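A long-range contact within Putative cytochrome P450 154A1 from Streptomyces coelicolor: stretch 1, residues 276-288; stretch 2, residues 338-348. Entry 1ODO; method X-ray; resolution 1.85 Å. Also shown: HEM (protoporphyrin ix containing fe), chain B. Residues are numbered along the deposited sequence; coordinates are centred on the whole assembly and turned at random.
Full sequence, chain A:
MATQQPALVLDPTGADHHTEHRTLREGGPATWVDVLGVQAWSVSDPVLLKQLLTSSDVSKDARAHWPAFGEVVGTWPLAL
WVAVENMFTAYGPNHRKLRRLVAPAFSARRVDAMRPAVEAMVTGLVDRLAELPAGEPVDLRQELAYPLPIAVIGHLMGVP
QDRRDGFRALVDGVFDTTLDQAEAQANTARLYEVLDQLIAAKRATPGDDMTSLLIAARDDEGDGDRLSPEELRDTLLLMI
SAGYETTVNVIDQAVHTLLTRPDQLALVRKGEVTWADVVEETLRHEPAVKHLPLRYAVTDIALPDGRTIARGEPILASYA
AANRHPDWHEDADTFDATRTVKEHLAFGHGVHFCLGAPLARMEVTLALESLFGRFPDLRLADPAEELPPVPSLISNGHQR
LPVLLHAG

Stretch 1 (276-288) ADVVEETLRHEPA
Stretch 2, residues 338-348: TRTVKEHLAFG

The contact packs one side of a helix end against an irregular loop, polar and charged where the stretches begin and apolar toward the heme, and it buries 564 Å² summed over both sides.

Stretch 1 is helical from 276 to 285, phi/psi near -65/-40, with i to i-4 bonds such as E280 N to A276 O (2.9 Å). E286 (-142/67) is the first residue to leave helical angles. Stretch 2 has no regular structure until a type I turn from L345 to G348, with A346 at -59/-32, F347 at -104/6 and G348 N to L345 O at 3.1 Å. The chains run in the same direction, as the CA register shows: D277–T338 7.4 Å, E280–K342 6.6 Å, R284–H344 5.1 Å and P287–A346 5.3 Å, so the backbones draw closer toward the later pairs.

The polar part centres on E281 (t, p), whose CA-to-CB bond points sideways while its carboxylate reaches the loop. R339 (m, t, t) donates from NE to E281 OE2 at 2.9 Å and 153°, a salt bridge in which OE2 lies at the guanidinium edge. R284 (t, t, p) grips the same carboxylate within the helix, NE to E281 OE1 at 2.8 Å and NH2 to E281 OE2 at 2.9 Å. The two guanidinium groups, which share this carboxylate, lie face to face despite their like charge, with R284 NH2 and R339 NH2 3.3 Å apart; both are donors, so they form no hydrogen bond with each other.

K342 (m, t, t, m) directs NZ to R339 O at 2.7 Å and makes a long salt bridge to D277 (m), OD1 to NZ 3.7 Å. One water accepts from K342 NZ (2.8 Å) and donates to D277 O (2.7 Å); another accepts from K342 NZ (2.9 Å) and donates weakly to D277 OD2 (3.1 Å). A third donates to E280 OE2 (2.6 Å) and K342 O (2.8 Å).

H344 (p) sets its ring face against L283 (m, t): L283 CB lies 3.7 Å from the ring centroid, 19° off the normal, a CH-pi contact.

A346 CB packs on L283 CB (3.9 Å) and P287 CB (3.8 Å), and L283 CD1 touches F347 CE1 (3.6 Å). Both stretches reach the heme, L283 CD2 to HEM CBC at 3.4 Å and F347 CE2 to HEM C3C at 3.6 Å. At G348 (91/-161) an ideal CB would fall 2.6 Å from HEM CBD.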

ATOM      1  N   ALA A 276      -8.598  10.524  13.070  1.00 15.13           N
ATOM      2  CA  ALA A 276      -7.611   9.462  13.210  1.00 15.52           C
ATOM      3  C   ALA A 276      -8.326   8.133  13.430  1.00 14.28           C
ATOM      4  O   ALA A 276      -7.918   7.110  12.888  1.00 13.73           O
ATOM      5  CB  ALA A 276      -6.660   9.762  14.377  1.00 15.56           C
ATOM      6  N   ASP A 277      -9.391   8.142  14.225  1.00 13.84           N
ATOM      7  CA  ASP A 277     -10.137   6.911  14.482  1.00 14.16           C
ATOM      8  C   ASP A 277     -10.735   6.394  13.178  1.00 13.42           C
ATOM      9  O   ASP A 277     -10.770   5.188  12.931  1.00 12.08           O
ATOM     10  CB  ASP A 277     -11.280   7.140  15.473  1.00 14.39           C
ATOM     11  CG  ASP A 277     -10.797   7.444  16.875  1.00 18.48           C
ATOM     12  OD1 ASP A 277      -9.718   6.946  17.266  1.00 17.34           O
ATOM     13  OD2 ASP A 277     -11.520   8.170  17.593  1.00 19.27           O
ATOM     14  N   VAL A 278     -11.225   7.314  12.352  1.00 12.88           N
ATOM     15  CA  VAL A 278     -11.819   6.931  11.079  1.00 12.23           C
ATOM     16  C   VAL A 278     -10.767   6.318  10.165  1.00 12.56           C
ATOM     17  O   VAL A 278     -11.040   5.352   9.451  1.00 11.73           O
ATOM     18  CB  VAL A 278     -12.467   8.142  10.378  1.00 13.88           C
ATOM     19  CG1 VAL A 278     -12.855   7.782   8.955  1.00 12.46           C
ATOM     20  CG2 VAL A 278     -13.699   8.578  11.156  1.00 16.16           C
ATOM     21  N   VAL A 279      -9.560   6.877  10.190  1.00 12.05           N
ATOM     22  CA  VAL A 279      -8.490   6.362   9.353  1.00 11.28           C
ATOM     23  C   VAL A 279      -8.091   4.965   9.818  1.00 11.53           C
ATOM     24  O   VAL A 279      -7.871   4.078   8.994  1.00 10.23           O
ATOM     25  CB  VAL A 279      -7.264   7.313   9.362  1.00 13.04           C
ATOM     26  CG1 VAL A 279      -6.054   6.639   8.723  1.00 11.93           C
ATOM     27  CG2 VAL A 279      -7.609   8.583   8.579  1.00 12.53           C
ATOM     28  N   GLU A 280      -8.010   4.759  11.131  1.00 10.99           N
ATOM     29  CA  GLU A 280      -7.636   3.446  11.643  1.00 11.53           C
ATOM     30  C   GLU A 280      -8.678   2.387  11.306  1.00 12.07           C
ATOM     31  O   GLU A 280      -8.329   1.251  10.998  1.00 11.82           O
ATOM     32  CB  GLU A 280      -7.415   3.486  13.156  1.00 10.62           C
ATOM     33  CG  GLU A 280      -6.162   4.254  13.550  1.00 12.39           C
ATOM     34  CD  GLU A 280      -4.952   3.817  12.743  1.00 13.56           C
ATOM     35  OE1 GLU A 280      -4.342   4.670  12.065  1.00 13.31           O
ATOM     36  OE2 GLU A 280      -4.616   2.616  12.777  1.00 14.20           O
ATOM     37  N   GLU A 281      -9.955   2.746  11.370  1.00 11.34           N
ATOM     38  CA  GLU A 281     -10.993   1.775  11.054  1.00 11.45           C
ATOM     39  C   GLU A 281     -11.015   1.513   9.547  1.00 11.14           C
ATOM     40  O   GLU A 281     -11.375   0.422   9.112  1.00 10.92           O
ATOM     41  CB  GLU A 281     -12.367   2.260  11.528  1.00 11.74           C
ATOM     42  CG  GLU A 281     -13.507   1.310  11.163  1.00 11.52           C
ATOM     43  CD  GLU A 281     -13.459  -0.022  11.912  1.00 13.70           C
ATOM     44  OE1 GLU A 281     -12.385  -0.408  12.429  1.00 11.07           O
ATOM     45  OE2 GLU A 281     -14.510  -0.693  11.970  1.00 14.19           O
ATOM     46  N   THR A 282     -10.641   2.517   8.753  1.00  9.49           N
ATOM     47  CA  THR A 282     -10.622   2.350   7.300  1.00  9.87           C
ATOM     48  C   THR A 282      -9.480   1.384   6.972  1.00  9.70           C
ATOM     49  O   THR A 282      -9.608   0.506   6.117  1.00 11.35           O
ATOM     50  CB  THR A 282     -10.380   3.695   6.565  1.00  9.56           C
ATOM     51  OG1 THR A 282     -11.469   4.593   6.830  1.00 10.13           O
ATOM     52  CG2 THR A 282     -10.272   3.471   5.049  1.00 10.01           C
ATOM     53  N   LEU A 283      -8.363   1.543   7.669  1.00 10.50           N
ATOM     54  CA  LEU A 283      -7.205   0.680   7.450  1.00 10.99           C
ATOM     55  C   LEU A 283      -7.551  -0.767   7.803  1.00 10.96           C
ATOM     56  O   LEU A 283      -7.047  -1.710   7.195  1.00 11.70           O
ATOM     57  CB  LEU A 283      -6.029   1.163   8.297  1.00  9.26           C
ATOM     58  CG  LEU A 283      -5.415   2.476   7.803  1.00 11.82           C
ATOM     59  CD1 LEU A 283      -4.409   3.033   8.806  1.00  8.53           C
ATOM     60  CD2 LEU A 283      -4.746   2.213   6.469  1.00 12.09           C
ATOM     61  N   ARG A 284      -8.425  -0.945   8.785  1.00 10.42           N
ATOM     62  CA  ARG A 284      -8.812  -2.293   9.185  1.00 10.65           C
ATOM     63  C   ARG A 284      -9.860  -2.884   8.245  1.00 10.21           C
ATOM     64  O   ARG A 284      -9.693  -3.990   7.734  1.00  9.79           O
ATOM     65  CB  ARG A 284      -9.386  -2.291  10.607  1.00 11.10           C
ATOM     66  CG  ARG A 284      -9.746  -3.693  11.136  1.00 11.20           C
ATOM     67  CD  ARG A 284     -10.646  -3.618  12.374  1.00 12.28           C
ATOM     68  NE  ARG A 284     -11.991  -3.169  12.016  1.00 12.73           N
ATOM     69  CZ  ARG A 284     -12.894  -3.935  11.411  1.00 14.30           C
ATOM     70  NH1 ARG A 284     -12.602  -5.194  11.107  1.00 14.48           N
ATOM     71  NH2 ARG A 284     -14.079  -3.436  11.081  1.00 15.99           N
ATOM     72  N   HIS A 285     -10.932  -2.123   8.031  1.00  9.56           N
ATOM     73  CA  HIS A 285     -12.060  -2.511   7.179  1.00 10.56           C
ATOM     74  C   HIS A 285     -11.802  -2.592   5.671  1.00 10.84           C
ATOM     75  O   HIS A 285     -12.301  -3.500   4.996  1.00 11.02           O
ATOM     76  CB  HIS A 285     -13.230  -1.557   7.474  1.00 10.05           C
ATOM     77  CG  HIS A 285     -14.560  -2.042   6.982  1.00 13.04           C
ATOM     78  ND1 HIS A 285     -15.202  -1.480   5.899  1.00 12.48           N
ATOM     79  CD2 HIS A 285     -15.376  -3.023   7.437  1.00 11.94           C
ATOM     80  CE1 HIS A 285     -16.357  -2.094   5.707  1.00 13.12           C
ATOM     81  NE2 HIS A 285     -16.486  -3.033   6.627  1.00 15.29           N
ATOM     82  N   GLU A 286     -11.044  -1.643   5.135  1.00  9.85           N
ATOM     83  CA  GLU A 286     -10.741  -1.642   3.704  1.00 12.29           C
ATOM     84  C   GLU A 286      -9.305  -1.189   3.465  1.00 12.37           C
ATOM     85  O   GLU A 286      -9.065  -0.114   2.913  1.00 12.20           O
ATOM     86  CB  GLU A 286     -11.707  -0.726   2.948  1.00 11.93           C
ATOM     87  CG  GLU A 286     -13.162  -1.173   3.012  1.00 13.29           C
ATOM     88  CD  GLU A 286     -13.443  -2.442   2.219  1.00 14.39           C
ATOM     89  OE1 GLU A 286     -12.489  -3.091   1.733  1.00 13.54           O
ATOM     90  OE2 GLU A 286     -14.632  -2.791   2.087  1.00 15.41           O
ATOM     91  N   PRO A 287      -8.328  -2.005   3.893  1.00 11.90           N
ATOM     92  CA  PRO A 287      -6.904  -1.686   3.726  1.00 11.71           C
ATOM     93  C   PRO A 287      -6.531  -1.580   2.247  1.00 11.87           C
ATOM     94  O   PRO A 287      -7.118  -2.265   1.408  1.00 12.20           O
ATOM     95  CB  PRO A 287      -6.204  -2.847   4.438  1.00  9.79           C
ATOM     96  CG  PRO A 287      -7.169  -3.982   4.267  1.00 11.11           C
ATOM     97  CD  PRO A 287      -8.504  -3.322   4.529  1.00 11.27           C
ATOM     98  N   ALA A 288      -5.552  -0.732   1.940  1.00 10.64           N
ATOM     99  CA  ALA A 288      -5.099  -0.525   0.562  1.00 11.82           C
ATOM    100  C   ALA A 288      -4.380  -1.706  -0.089  1.00 11.89           C
ATOM    101  O   ALA A 288      -4.413  -1.852  -1.314  1.00 10.66           O
ATOM    102  CB  ALA A 288      -4.213   0.726   0.489  1.00 12.37           C
ATOM    103  N   THR A 338     -15.911   3.691  16.406  1.00 16.97           N
ATOM    104  CA  THR A 338     -15.919   3.789  17.862  1.00 17.42           C
ATOM    105  C   THR A 338     -15.238   2.589  18.530  1.00 18.58           C
ATOM    106  O   THR A 338     -15.082   2.568  19.747  1.00 17.71           O
ATOM    107  CB  THR A 338     -17.357   3.885  18.432  1.00 18.32           C
ATOM    108  OG1 THR A 338     -17.999   2.606  18.342  1.00 18.88           O
ATOM    109  CG2 THR A 338     -18.177   4.915  17.664  1.00 16.42           C
ATOM    110  N   ARG A 339     -14.831   1.597  17.737  1.00 18.72           N
ATOM    111  CA  ARG A 339     -14.171   0.405  18.283  1.00 19.24           C
ATOM    112  C   ARG A 339     -13.091   0.694  19.311  1.00 19.76           C
ATOM    113  O   ARG A 339     -12.233   1.552  19.101  1.00 20.05           O
ATOM    114  CB  ARG A 339     -13.534  -0.424  17.164  1.00 17.90           C
ATOM    115  CG  ARG A 339     -14.508  -1.184  16.305  1.00 17.80           C
ATOM    116  CD  ARG A 339     -13.787  -1.857  15.139  1.00 13.32           C
ATOM    117  NE  ARG A 339     -14.746  -2.441  14.211  1.00 15.27           N
ATOM    118  CZ  ARG A 339     -15.384  -3.589  14.417  1.00 14.83           C
ATOM    119  NH1 ARG A 339     -15.158  -4.293  15.520  1.00 16.46           N
ATOM    120  NH2 ARG A 339     -16.267  -4.018  13.530  1.00 15.24           N
ATOM    121  N   THR A 340     -13.125  -0.038  20.419  1.00 19.98           N
ATOM    122  CA  THR A 340     -12.137   0.138  21.472  1.00 22.28           C
ATOM    123  C   THR A 340     -10.837  -0.519  21.005  1.00 21.46           C
ATOM    124  O   THR A 340      -9.748  -0.007  21.254  1.00 20.95           O
ATOM    125  CB  THR A 340     -12.600  -0.514  22.792  1.00 24.50           C
ATOM    126  OG1 THR A 340     -13.746   0.188  23.291  1.00 28.98           O
ATOM    127  CG2 THR A 340     -11.492  -0.466  23.831  1.00 26.66           C
ATOM    128  N   VAL A 341     -10.962  -1.661  20.333  1.00 20.65           N
ATOM    129  CA  VAL A 341      -9.799  -2.387  19.824  1.00 19.58           C
ATOM    130  C   VAL A 341      -9.700  -2.010  18.348  1.00 17.17           C
ATOM    131  O   VAL A 341     -10.525  -2.429  17.534  1.00 17.50           O
ATOM    132  CB  VAL A 341      -9.977  -3.911  19.953  1.00 19.65           C
ATOM    133  CG1 VAL A 341      -8.745  -4.627  19.405  1.00 20.41           C
ATOM    134  CG2 VAL A 341     -10.199  -4.288  21.410  1.00 21.81           C
ATOM    135  N   LYS A 342      -8.683  -1.225  18.009  1.00 16.59           N
ATOM    136  CA  LYS A 342      -8.481  -0.777  16.634  1.00 17.88           C
ATOM    137  C   LYS A 342      -7.315  -1.404  15.869  1.00 18.47           C
ATOM    138  O   LYS A 342      -7.042  -1.009  14.736  1.00 19.74           O
ATOM    139  CB  LYS A 342      -8.299   0.745  16.631  1.00 18.67           C
ATOM    140  CG  LYS A 342      -9.375   1.521  17.396  1.00 19.17           C
ATOM    141  CD  LYS A 342      -9.014   3.006  17.490  1.00 21.22           C
ATOM    142  CE  LYS A 342     -10.072   3.806  18.247  1.00 19.43           C
ATOM    143  NZ  LYS A 342     -11.416   3.677  17.610  1.00 18.51           N
ATOM    144  N   GLU A 343      -6.628  -2.370  16.468  1.00 17.31           N
ATOM    145  CA  GLU A 343      -5.496  -3.001  15.790  1.00 18.21           C
ATOM    146  C   GLU A 343      -5.837  -3.671  14.470  1.00 15.43           C
ATOM    147  O   GLU A 343      -6.897  -4.278  14.314  1.00 16.12           O
ATOM    148  CB  GLU A 343      -4.801  -4.002  16.719  1.00 21.84           C
ATOM    149  CG  GLU A 343      -5.732  -4.767  17.630  1.00 27.08           C
ATOM    150  CD  GLU A 343      -4.982  -5.666  18.592  1.00 30.60           C
ATOM    151  OE1 GLU A 343      -3.995  -5.195  19.202  1.00 35.50           O
ATOM    152  OE2 GLU A 343      -5.381  -6.837  18.747  1.00 29.17           O
ATOM    153  N   HIS A 344      -4.917  -3.546  13.518  1.00 12.67           N
ATOM    154  CA  HIS A 344      -5.088  -4.126  12.196  1.00 10.39           C
ATOM    155  C   HIS A 344      -3.714  -4.442  11.612  1.00  9.08           C
ATOM    156  O   HIS A 344      -2.684  -4.070  12.183  1.00  9.03           O
ATOM    157  CB  HIS A 344      -5.806  -3.142  11.276  1.00  9.32           C
ATOM    158  CG  HIS A 344      -5.025  -1.893  11.022  1.00 10.71           C
ATOM    159  ND1 HIS A 344      -5.307  -0.697  11.646  1.00 14.40           N
ATOM    160  CD2 HIS A 344      -3.926  -1.672  10.263  1.00  8.43           C
ATOM    161  CE1 HIS A 344      -4.411   0.206  11.285  1.00  8.23           C
ATOM    162  NE2 HIS A 344      -3.561  -0.362  10.448  1.00 12.81           N
ATOM    163  N   LEU A 345      -3.711  -5.103  10.460  1.00  7.55           N
ATOM    164  CA  LEU A 345      -2.480  -5.482   9.773  1.00  8.96           C
ATOM    165  C   LEU A 345      -2.311  -4.793   8.417  1.00 10.78           C
ATOM    166  O   LEU A 345      -1.607  -5.300   7.542  1.00 10.88           O
ATOM    167  CB  LEU A 345      -2.453  -7.001   9.576  1.00  8.89           C
ATOM    168  CG  LEU A 345      -2.190  -7.817  10.847  1.00 10.34           C
ATOM    169  CD1 LEU A 345      -2.491  -9.288  10.605  1.00  9.11           C
ATOM    170  CD2 LEU A 345      -0.735  -7.632  11.260  1.00 11.79           C
ATOM    171  N   ALA A 346      -2.949  -3.641   8.237  1.00  9.86           N
ATOM    172  CA  ALA A 346      -2.837  -2.923   6.969  1.00  9.34           C
ATOM    173  C   ALA A 346      -1.384  -2.559   6.645  1.00  9.15           C
ATOM    174  O   ALA A 346      -0.997  -2.504   5.475  1.00  9.12           O
ATOM    175  CB  ALA A 346      -3.699  -1.662   7.002  1.00 10.49           C
ATOM    176  N   PHE A 347      -0.587  -2.313   7.683  1.00  9.61           N
ATOM    177  CA  PHE A 347       0.823  -1.950   7.513  1.00  9.33           C
ATOM    178  C   PHE A 347       1.783  -3.093   7.815  1.00 10.06           C
ATOM    179  O   PHE A 347       2.997  -2.903   7.822  1.00  9.83           O
ATOM    180  CB  PHE A 347       1.182  -0.785   8.434  1.00  9.24           C
ATOM    181  CG  PHE A 347       0.509   0.511   8.079  1.00 11.36           C
ATOM    182  CD1 PHE A 347      -0.247   1.198   9.027  1.00 10.93           C
ATOM    183  CD2 PHE A 347       0.676   1.074   6.818  1.00 10.85           C
ATOM    184  CE1 PHE A 347      -0.824   2.432   8.724  1.00  9.70           C
ATOM    185  CE2 PHE A 347       0.104   2.304   6.507  1.00  9.38           C
ATOM    186  CZ  PHE A 347      -0.648   2.985   7.466  1.00  9.54           C
ATOM    187  N   GLY A 348       1.250  -4.279   8.067  1.00 10.11           N
ATOM    188  CA  GLY A 348       2.120  -5.396   8.367  1.00 10.24           C
ATOM    189  C   GLY A 348       2.368  -5.496   9.859  1.00 10.89           C
ATOM    190  O   GLY A 348       1.624  -4.935  10.664  1.00 10.81           O
TER
HETATM  191  CHA HEM B1407       6.013  -1.875   3.337  1.00 13.23           C
HETATM  192  CHB HEM B1407       6.919   2.757   2.385  1.00 10.62           C
HETATM  193  CHC HEM B1407       2.185   3.705   2.458  1.00 11.97           C
HETATM  194  CHD HEM B1407       1.299  -0.924   3.385  1.00 10.84           C
HETATM  195  C1A HEM B1407       6.695  -0.709   3.090  1.00 11.83           C
HETATM  196  C2A HEM B1407       8.144  -0.561   2.991  1.00 12.21           C
HETATM  197  C3A HEM B1407       8.397   0.727   2.720  1.00 12.56           C
HETATM  198  C4A HEM B1407       7.122   1.427   2.648  1.00 11.45           C
HETATM  199  CMA HEM B1407       9.768   1.395   2.511  1.00 12.77           C
HETATM  200  CAA HEM B1407       9.152  -1.717   3.171  1.00 11.43           C
HETATM  201  CBA HEM B1407       9.458  -1.947   4.663  1.00 13.19           C
HETATM  202  CGA HEM B1407      10.436  -3.080   4.966  1.00 12.61           C
HETATM  203  O1A HEM B1407      10.362  -4.103   4.198  1.00 11.97           O
HETATM  204  O2A HEM B1407      11.210  -2.946   5.913  1.00 13.65           O
HETATM  205  C1B HEM B1407       5.722   3.420   2.312  1.00 10.88           C
HETATM  206  C2B HEM B1407       5.586   4.836   2.018  1.00 12.30           C
HETATM  207  C3B HEM B1407       4.250   5.111   2.038  1.00 12.00           C
HETATM  208  C4B HEM B1407       3.557   3.879   2.341  1.00 10.76           C
HETATM  209  CMB HEM B1407       6.763   5.794   1.742  1.00 12.41           C
HETATM  210  CAB HEM B1407       3.534   6.454   1.791  1.00 11.92           C
HETATM  211  CBB HEM B1407       3.831   7.535   2.843  1.00 17.57           C
HETATM  212  C1C HEM B1407       1.529   2.513   2.730  1.00 10.22           C
HETATM  213  C2C HEM B1407       0.067   2.382   2.830  1.00 10.85           C
HETATM  214  C3C HEM B1407      -0.185   1.078   3.086  1.00  9.99           C
HETATM  215  C4C HEM B1407       1.099   0.409   3.151  1.00 10.72           C
HETATM  216  CMC HEM B1407      -0.918   3.578   2.650  1.00  8.45           C
HETATM  217  CAC HEM B1407      -1.524   0.320   3.284  1.00 10.21           C
HETATM  218  CBC HEM B1407      -2.553   0.960   4.224  1.00  9.07           C
HETATM  219  C1D HEM B1407       2.487  -1.598   3.451  1.00 12.34           C
HETATM  220  C2D HEM B1407       2.641  -3.015   3.685  1.00 12.80           C
HETATM  221  C3D HEM B1407       3.966  -3.289   3.663  1.00 12.54           C
HETATM  222  C4D HEM B1407       4.645  -2.034   3.428  1.00 13.26           C
HETATM  223  CMD HEM B1407       1.472  -3.997   3.897  1.00 12.79           C
HETATM  224  CAD HEM B1407       4.606  -4.676   3.825  1.00 16.04           C
HETATM  225  CBD HEM B1407       4.558  -5.333   5.209  1.00 17.12           C
HETATM  226  CGD HEM B1407       5.193  -6.700   5.066  1.00 16.08           C
HETATM  227  O1D HEM B1407       4.470  -7.701   5.136  1.00 14.98           O
HETATM  228  O2D HEM B1407       6.424  -6.721   4.837  1.00 17.29           O
HETATM  229  NA  HEM B1407       6.105   0.516   2.885  1.00 11.11           N
HETATM  230  NB  HEM B1407       4.465   2.854   2.499  1.00 10.62           N
HETATM  231  NC  HEM B1407       2.133   1.297   2.935  1.00 10.01           N
HETATM  232  ND  HEM B1407       3.733  -0.998   3.287  1.00 11.20           N
HETATM  233 FE   HEM B1407       4.106   0.904   2.917  1.00 11.03          FE
HETATM  234  O   HOH W   1     -10.936   3.255  14.874  1.00 18.91           O
HETATM  235  O   HOH W   2     -12.890   5.712  18.972  1.00 20.78           O
HETATM  236  O   HOH W   3      -4.969   0.897  14.687  1.00 17.77           O